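Local coordinates for protein homospermidine synthase (Legionella pneumophila subsp. pneumophila str. Philadelphia 1, PDB 2PH5) that binds NAD and probably makes the polyamine homospermidine, at residues A[36-39]-A[40-44]. Residues are numbered along the deposited sequence; the frame is centred on the assembly and turned at random.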
loop_
_atom_site.group_PDB
_atom_site.type_symbol
_atom_site.label_atom_id
_atom_site.label_comp_id
_atom_site.label_asym_id
_atom_site.label_seq_id
_atom_site.Cartn_x
_atom_site.Cartn_y
_atom_site.Cartn_z
ATOM N N PHE A 36 29.681 28.411 4.497
ATOM C CA PHE A 36 30.049 29.620 5.220
ATOM C C PHE A 36 31.297 29.463 6.064
ATOM O O PHE A 36 31.466 28.464 6.761
ATOM C CB PHE A 36 28.881 30.074 6.097
ATOM C CG PHE A 36 27.705 30.566 5.315
ATOM C CD1 PHE A 36 27.651 31.878 4.869
ATOM C CD2 PHE A 36 26.670 29.704 4.982
ATOM C CE1 PHE A 36 26.576 32.326 4.098
ATOM C CE2 PHE A 36 25.591 30.141 4.211
ATOM C CZ PHE A 36 25.545 31.452 3.769
ATOM N N ASP A 37 32.182 30.453 5.976
ATOM C CA ASP A 37 33.419 30.456 6.749
ATOM C C ASP A 37 33.066 31.112 8.073
ATOM O O ASP A 37 33.635 32.129 8.471
ATOM C CB ASP A 37 34.500 31.265 6.030
ATOM C CG ASP A 37 35.782 31.352 6.829
ATOM O OD1 ASP A 37 36.201 30.316 7.388
ATOM O OD2 ASP A 37 36.365 32.453 6.893
ATOM N N ILE A 38 32.106 30.496 8.743
ATOM C CA ILE A 38 31.589 30.987 9.996
ATOM C C ILE A 38 32.063 30.137 11.169
ATOM O O ILE A 38 32.490 28.990 10.995
ATOM C CB ILE A 38 30.045 31.007 9.920
ATOM C CG1 ILE A 38 29.471 31.903 11.003
ATOM C CG2 ILE A 38 29.490 29.602 10.043
ATOM C CD1 ILE A 38 27.976 32.135 10.858
ATOM N N LYS A 39 32.007 30.718 12.361
ATOM C CA LYS A 39 32.415 30.015 13.568
ATOM C C LYS A 39 31.163 29.423 14.189
ATOM O O LYS A 39 30.065 29.956 14.022
ATOM C CB LYS A 39 33.048 30.974 14.584
ATOM C CG LYS A 39 33.881 32.106 13.993
ATOM C CD LYS A 39 34.468 32.995 15.096
ATOM C CE LYS A 39 35.054 34.299 14.543
ATOM N NZ LYS A 39 34.022 35.241 14.007
ATOM N N PRO A 40 31.308 28.309 14.914
ATOM C CA PRO A 40 30.138 27.702 15.543
ATOM C C PRO A 40 29.495 28.675 16.533
ATOM O O PRO A 40 28.289 28.646 16.731
ATOM C CB PRO A 40 30.719 26.461 16.218
ATOM C CG PRO A 40 32.136 26.853 16.500
ATOM C CD PRO A 40 32.523 27.538 15.218
ATOM N N SER A 41 30.297 29.545 17.142
ATOM C CA SER A 41 29.758 30.515 18.095
ATOM C C SER A 41 28.788 31.471 17.394
ATOM O O SER A 41 27.975 32.125 18.037
ATOM C CB SER A 41 30.885 31.315 18.757
ATOM O OG SER A 41 31.572 32.125 17.820
ATOM N N GLN A 42 28.874 31.547 16.073
ATOM C CA GLN A 42 27.989 32.416 15.314
ATOM C C GLN A 42 26.664 31.735 14.999
ATOM O O GLN A 42 25.871 32.227 14.194
ATOM C CB GLN A 42 28.660 32.848 14.016
ATOM C CG GLN A 42 29.709 33.922 14.199
ATOM C CD GLN A 42 30.455 34.208 12.922
ATOM O OE1 GLN A 42 31.369 33.473 12.543
ATOM N NE2 GLN A 42 30.059 35.268 12.236
ATOM N N VAL A 43 26.426 30.593 15.629
ATOM C CA VAL A 43 25.190 29.864 15.412
ATOM C C VAL A 43 24.543 29.556 16.759
ATOM O O VAL A 43 25.229 29.264 17.732
ATOM C CB VAL A 43 25.462 28.552 14.642
ATOM C CG1 VAL A 43 24.150 27.923 14.198
ATOM C CG2 VAL A 43 26.352 28.840 13.440
ATOM N N THR A 44 23.222 29.650 16.809
ATOM C CA THR A 44 22.456 29.381 18.025
ATOM C C THR A 44 21.156 28.678 17.609
ATOM O O THR A 44 20.558 29.029 16.591
ATOM C CB THR A 44 22.152 30.705 18.798
ATOM O OG1 THR A 44 21.138 30.468 19.779
ATOM C CG2 THR A 44 21.692 31.795 17.848
#
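Gln42 folds its side chain back on the residues just before it and bonds to Lys39 twice. The backbone N of Lys39 donates to Gln42 OE1 at 2.8 Å, and the N-H points almost straight at the oxygen (170°). This donor lies 25° out of the amide plane. In return the backbone N of Gln42 donates to Lys39 O at 2.9 Å. That bond is more bent, and its donor sits above the carbonyl plane. The backbone bond closes a type I beta turn with Pro40 and Ser41 at its corners, and the side-chain bond ties Gln42 to the start of the same turn. One residue on, Val43 N donates to Pro40 O at 2.9 Å, which carries the chain from the short 3-10 turn into its strand.

The far side of the Gln42 amide is also satisfied. NE2 bonds to the backbone O atoms of Phe12 and Asn14, so both ends of the group are held and its rotation is fixed. The side chain gets there with CG beside its own backbone N (chi1 -77°) and then runs extended.

Ile38 CG1 lies against the same amide, 3.2 Å from Gln42 CD, and its CD1 reaches Gln42 CB at 3.3 Å. The two chains pass at a slant. On the solvent side, the Lys39 chain runs past OE1, with CG 3.2 Å from Gln42 OE1. NZ stays 3.5 Å from Gln42 OE1 and is not bonded to it.

This is the connection between helix 23-35 and strand 43-47 in the Rossmann-type NAD-binding domain, part of a beta-alpha-beta crossover. Ile38 and Val43 both rest on Phe33 of that helix. Gln42 and Thr44 make backbone bonds to Phe16, so the turn delivers strand 43-47 alongside strand 16-19 in the parallel sheet.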